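Local coordinates for AT-rich interactive domain-containing protein 4 (Arabidopsis thaliana, PDB 6LQF), which reads a methylated histone H3 tail and DNA together through its ARID-PHD cassette, as an ISWI component that regulates the floral transition, at residues G143-C148 and W154-C159; K169-A172 and E178-C181. All coordinates share one frame; numbering follows the deposited sequence.

Contact 1 (G143-C148 and W154-C159). With ZN (zinc ion), chain G; ZN (zinc ion), chain F.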
loop_
_atom_site.group_PDB
_atom_site.type_symbol
_atom_site.label_atom_id
_atom_site.label_comp_id
_atom_site.label_asym_id
_atom_site.label_seq_id
_atom_site.Cartn_x
_atom_site.Cartn_y
_atom_site.Cartn_z
ATOM N N GLY A 143 9.579 -10.219 10.232
ATOM C CA GLY A 143 9.424 -11.512 9.614
ATOM C C GLY A 143 8.395 -11.457 8.499
ATOM O O GLY A 143 8.007 -10.393 8.043
ATOM N N ASP A 144 7.993 -12.646 8.038
ATOM C CA ASP A 144 6.982 -12.766 7.002
ATOM C C ASP A 144 5.596 -12.763 7.594
ATOM O O ASP A 144 5.343 -13.524 8.514
ATOM C CB ASP A 144 7.178 -14.041 6.197
ATOM C CG ASP A 144 8.508 -14.072 5.442
ATOM O OD1 ASP A 144 9.110 -13.003 5.162
ATOM O OD2 ASP A 144 8.927 -15.199 5.092
ATOM N N TRP A 145 4.678 -11.983 7.017
ATOM C CA TRP A 145 3.300 -11.915 7.484
ATOM C C TRP A 145 2.312 -12.202 6.380
ATOM O O TRP A 145 2.531 -11.824 5.211
ATOM C CB TRP A 145 2.964 -10.511 7.979
ATOM C CG TRP A 145 3.833 -9.864 9.027
ATOM C CD1 TRP A 145 5.137 -9.417 8.902
ATOM C CD2 TRP A 145 3.407 -9.492 10.352
ATOM N NE1 TRP A 145 5.521 -8.803 10.069
ATOM C CE2 TRP A 145 4.479 -8.825 10.968
ATOM C CE3 TRP A 145 2.180 -9.604 11.032
ATOM C CZ2 TRP A 145 4.386 -8.307 12.270
ATOM C CZ3 TRP A 145 2.081 -9.105 12.321
ATOM C CH2 TRP A 145 3.182 -8.448 12.926
ATOM N N VAL A 146 1.165 -12.770 6.751
ATOM C CA VAL A 146 0.031 -12.902 5.851
ATOM C C VAL A 146 -1.217 -12.262 6.486
ATOM O O VAL A 146 -1.396 -12.277 7.714
ATOM C CB VAL A 146 -0.239 -14.371 5.458
ATOM C CG1 VAL A 146 -1.335 -14.419 4.463
ATOM C CG2 VAL A 146 0.938 -14.987 4.804
ATOM N N ASN A 147 -2.078 -11.673 5.637
ATOM C CA ASN A 147 -3.293 -11.021 6.102
ATOM C C ASN A 147 -4.452 -12.032 5.966
ATOM O O ASN A 147 -4.626 -12.657 4.897
ATOM C CB ASN A 147 -3.581 -9.765 5.296
ATOM C CG ASN A 147 -4.804 -9.012 5.821
ATOM O OD1 ASN A 147 -5.853 -8.975 5.166
ATOM N ND2 ASN A 147 -4.688 -8.428 6.968
ATOM N N CYS A 148 -5.218 -12.202 7.032
ATOM C CA CYS A 148 -6.358 -13.099 6.940
ATOM C C CYS A 148 -7.428 -12.569 6.027
ATOM O O CYS A 148 -7.946 -11.493 6.265
ATOM C CB CYS A 148 -6.900 -13.316 8.333
ATOM S SG CYS A 148 -8.378 -14.441 8.357
ATOM N N TRP A 154 -3.645 -9.514 10.869
ATOM C CA TRP A 154 -2.386 -9.965 10.350
ATOM C C TRP A 154 -1.710 -10.994 11.237
ATOM O O TRP A 154 -1.858 -10.918 12.431
ATOM C CB TRP A 154 -1.426 -8.787 10.240
ATOM C CG TRP A 154 -1.708 -7.825 9.084
ATOM C CD1 TRP A 154 -2.445 -6.687 9.104
ATOM C CD2 TRP A 154 -1.161 -7.946 7.775
ATOM N NE1 TRP A 154 -2.406 -6.079 7.856
ATOM C CE2 TRP A 154 -1.578 -6.814 7.043
ATOM C CE3 TRP A 154 -0.282 -8.859 7.181
ATOM C CZ2 TRP A 154 -1.224 -6.633 5.700
ATOM C CZ3 TRP A 154 0.067 -8.683 5.853
ATOM C CH2 TRP A 154 -0.348 -7.565 5.145
ATOM N N ALA A 155 -1.083 -11.977 10.622
ATOM C CA ALA A 155 -0.381 -13.031 11.355
ATOM C C ALA A 155 1.023 -13.237 10.818
ATOM O O ALA A 155 1.258 -13.195 9.605
ATOM C CB ALA A 155 -1.161 -14.342 11.265
ATOM N N HIS A 156 1.997 -13.478 11.687
ATOM C CA HIS A 156 3.229 -14.029 11.168
ATOM C C HIS A 156 2.995 -15.381 10.541
ATOM O O HIS A 156 2.398 -16.274 11.179
ATOM C CB HIS A 156 4.252 -14.306 12.287
ATOM C CG HIS A 156 4.753 -13.085 12.974
ATOM N ND1 HIS A 156 4.448 -12.791 14.285
ATOM C CD2 HIS A 156 5.486 -12.024 12.516
ATOM C CE1 HIS A 156 5.071 -11.679 14.651
ATOM N NE2 HIS A 156 5.666 -11.170 13.578
ATOM N N PHE A 157 3.562 -15.619 9.381
ATOM C CA PHE A 157 3.445 -16.919 8.743
ATOM C C PHE A 157 3.983 -18.009 9.656
ATOM O O PHE A 157 3.379 -19.098 9.763
ATOM C CB PHE A 157 4.203 -16.889 7.416
ATOM C CG PHE A 157 3.940 -18.069 6.549
ATOM C CD1 PHE A 157 2.695 -18.239 5.975
ATOM C CD2 PHE A 157 4.950 -18.976 6.260
ATOM C CE1 PHE A 157 2.435 -19.343 5.153
ATOM C CE2 PHE A 157 4.702 -20.086 5.440
ATOM C CZ PHE A 157 3.441 -20.258 4.889
ATOM N N GLY A 158 5.084 -17.670 10.338
ATOM C CA GLY A 158 5.774 -18.588 11.264
ATOM C C GLY A 158 4.983 -18.922 12.495
ATOM O O GLY A 158 5.294 -19.922 13.182
ATOM N N CYS A 159 3.967 -18.141 12.820
ATOM C CA CYS A 159 3.173 -18.434 14.032
ATOM C C CYS A 159 2.000 -19.376 13.728
ATOM O O CYS A 159 1.261 -19.773 14.625
ATOM C CB CYS A 159 2.650 -17.146 14.694
ATOM S SG CYS A 159 3.906 -16.187 15.630
HETATM ZN ZN ZN G . 3.316 -13.986 15.576
HETATM ZN ZN ZN F . -8.975 -14.410 10.625
HETATM O O HOH W 1 6.824 -15.237 10.039
#
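The carbonyl oxygen of D144 is gripped from several sides: F157 N donates to D144 O at 2.9 Å with an N-H...O angle of 164°, a water donates to D144 O at 2.7 Å and itself accepts from G158 N, and H156 CA adds a CA-H...O contact. Two residues along, V146 and A155 form an antiparallel hydrogen-bonded pair, in which V146 N to A155 O and A155 N to V146 O are both 2.9 Å. H156 CD2 sits 3.7 Å above the W145 ring plane, over its centre, yet the planes of the W145 six-membered ring and the imidazole are inclined at 38°. Zinc on H156 ND1 at 2.1 Å and T141 O at NE2 fix the imidazole's rotation. N147 CB makes a CH-pi contact 3.7 Å from the centroid of the W154 six-membered ring, almost on its normal. With CG anti to the backbone N (chi1 -176°), ND2 lies over the pyrrole side of the indole and donates a hydrogen bond to G152 O. Both indoles pack on a modified side chain of the bound peptide, consistent with an aromatic cage for trimethyllysine. Were W154 an alanine, the indole would be gone, and the modified side chain would probably lose one aromatic wall and N147 CB its ring face. Strands 145-147 and 154-156 thus form the PHD hairpin, with V146 resting on F168 of helix 168-172 and on Y179.

Contact 2 (K169-A172 and E178-C181). With ZN (zinc ion), chain F.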
loop_
_atom_site.group_PDB
_atom_site.type_symbol
_atom_site.label_atom_id
_atom_site.label_comp_id
_atom_site.label_asym_id
_atom_site.label_seq_id
_atom_site.Cartn_x
_atom_site.Cartn_y
_atom_site.Cartn_z
ATOM N N LYS A 169 5.989 -18.081 -0.294
ATOM C CA LYS A 169 6.091 -17.453 -1.604
ATOM C C LYS A 169 4.805 -17.682 -2.424
ATOM O O LYS A 169 4.496 -16.868 -3.320
ATOM C CB LYS A 169 7.335 -17.988 -2.336
ATOM C CG LYS A 169 7.204 -19.434 -2.774
ATOM C CD LYS A 169 8.445 -19.833 -3.557
ATOM C CE LYS A 169 8.486 -21.320 -3.845
ATOM N NZ LYS A 169 9.859 -21.703 -4.280
ATOM N N ASP A 170 4.052 -18.737 -2.097
ATOM C CA ASP A 170 2.827 -18.980 -2.843
ATOM C C ASP A 170 1.644 -18.163 -2.342
ATOM O O ASP A 170 0.668 -18.033 -3.063
ATOM C CB ASP A 170 2.499 -20.463 -2.826
ATOM C CG ASP A 170 3.422 -21.252 -3.723
ATOM O OD1 ASP A 170 3.810 -20.738 -4.801
ATOM O OD2 ASP A 170 3.759 -22.384 -3.353
ATOM N N TYR A 171 1.768 -17.577 -1.160
ATOM C CA TYR A 171 0.833 -16.563 -0.678
ATOM C C TYR A 171 1.231 -15.185 -1.219
ATOM O O TYR A 171 0.350 -14.394 -1.557
ATOM C CB TYR A 171 0.828 -16.517 0.849
ATOM C CG TYR A 171 0.275 -17.787 1.432
ATOM C CD1 TYR A 171 -1.085 -17.951 1.604
ATOM C CD2 TYR A 171 1.126 -18.839 1.762
ATOM C CE1 TYR A 171 -1.609 -19.163 2.120
ATOM C CE2 TYR A 171 0.605 -20.021 2.272
ATOM C CZ TYR A 171 -0.760 -20.169 2.433
ATOM O OH TYR A 171 -1.351 -21.331 2.927
ATOM N N ALA A 172 2.538 -14.936 -1.288
ATOM C CA ALA A 172 3.000 -13.602 -1.641
ATOM C C ALA A 172 2.984 -13.283 -3.135
ATOM O O ALA A 172 2.895 -12.085 -3.509
ATOM C CB ALA A 172 4.392 -13.419 -1.088
ATOM N N GLU A 178 -5.234 -18.268 -1.015
ATOM C CA GLU A 178 -6.090 -17.659 -0.004
ATOM C C GLU A 178 -5.539 -18.009 1.388
ATOM O O GLU A 178 -5.123 -19.140 1.618
ATOM C CB GLU A 178 -7.542 -18.200 -0.151
ATOM C CG GLU A 178 -8.510 -17.766 0.908
ATOM C CD GLU A 178 -9.824 -18.555 0.832
ATOM O OE1 GLU A 178 -9.820 -19.667 0.269
ATOM O OE2 GLU A 178 -10.847 -18.067 1.344
ATOM N N TYR A 179 -5.482 -17.049 2.310
ATOM C CA TYR A 179 -5.100 -17.353 3.675
ATOM C C TYR A 179 -6.265 -17.070 4.636
ATOM O O TYR A 179 -6.808 -15.983 4.628
ATOM C CB TYR A 179 -3.862 -16.548 4.095
ATOM C CG TYR A 179 -3.506 -16.819 5.537
ATOM C CD1 TYR A 179 -2.944 -18.029 5.899
ATOM C CD2 TYR A 179 -3.751 -15.877 6.540
ATOM C CE1 TYR A 179 -2.648 -18.302 7.237
ATOM C CE2 TYR A 179 -3.462 -16.137 7.880
ATOM C CZ TYR A 179 -2.931 -17.367 8.213
ATOM O OH TYR A 179 -2.613 -17.696 9.527
ATOM N N VAL A 180 -6.602 -18.047 5.480
ATOM C CA VAL A 180 -7.594 -17.853 6.529
ATOM C C VAL A 180 -6.927 -18.239 7.821
ATOM O O VAL A 180 -6.395 -19.348 7.914
ATOM C CB VAL A 180 -8.859 -18.693 6.273
ATOM C CG1 VAL A 180 -9.823 -18.624 7.433
ATOM C CG2 VAL A 180 -9.532 -18.219 4.979
ATOM N N CYS A 181 -6.944 -17.350 8.797
ATOM C CA CYS A 181 -6.179 -17.560 10.044
ATOM C C CYS A 181 -6.775 -18.658 10.939
ATOM O O CYS A 181 -7.916 -19.095 10.688
ATOM C CB CYS A 181 -6.104 -16.211 10.820
ATOM S SG CYS A 181 -7.579 -15.793 11.842
HETATM ZN ZN ZN F . -8.975 -14.410 10.625
HETATM O O HOH W 2 -3.933 -21.815 3.100
#
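Y171 brings an edge of its ring to the chain at E178: CE1 lies 3.5 Å from E178 O, and that oxygen sits near the ring plane, a contact that is not a hydrogen bond. The same CE1 packs 4.0 Å from Y179 CB, which approaches the Y171 ring obliquely, while CE1 in turn meets the Y179 ring at its edge. A water lying in the plane of the Y171 ring, 2.6 Å from Y171 OH, reaches E178 O with a long bond of 3.3 Å, so the two segments are bridged by solvent. These residues belong to the C-terminal part of the PHD finger, where the short helix 168-172 faces the chain that leads into the second zinc site of the cross-braced fold. There C181 SG binds zinc at 2.3 Å, together with C148, C151 and C184. Y179 sets CG anti to the backbone N (chi1 177°), and its OH hydrogen-bonds D160 OD2. G166 N holds Y171 OH, and a backbone hydrogen bond between D170 and L177 ties the helix to the chain just before E178. Farther out, A172 O accepts from N86 ND2 and Q90 NE2 of the ARID domain.

In the fold
Contacts 1 and 2 lie in one PHD finger with centres 9 Å apart, contact 1 closing in sequence before contact 2 opens. They meet directly: V146 CG1 packs 3.3 Å from Y179 CB, and F157 CE1 lies 3.5 Å from Y171 CE2, with those rings inclined at about 60°. One zinc ion links them by coordination, with C148 and C181 both among its ligands; the finger's other zinc is bound by H156 and C159 of contact 1 with C134 and C137. The bound peptide touches both, with V146, Y171 and Y179 each packing on apolar side chains of it. The nearest atoms of contact 2 are about 4 Å from the DNA, those of contact 1 about 7 Å.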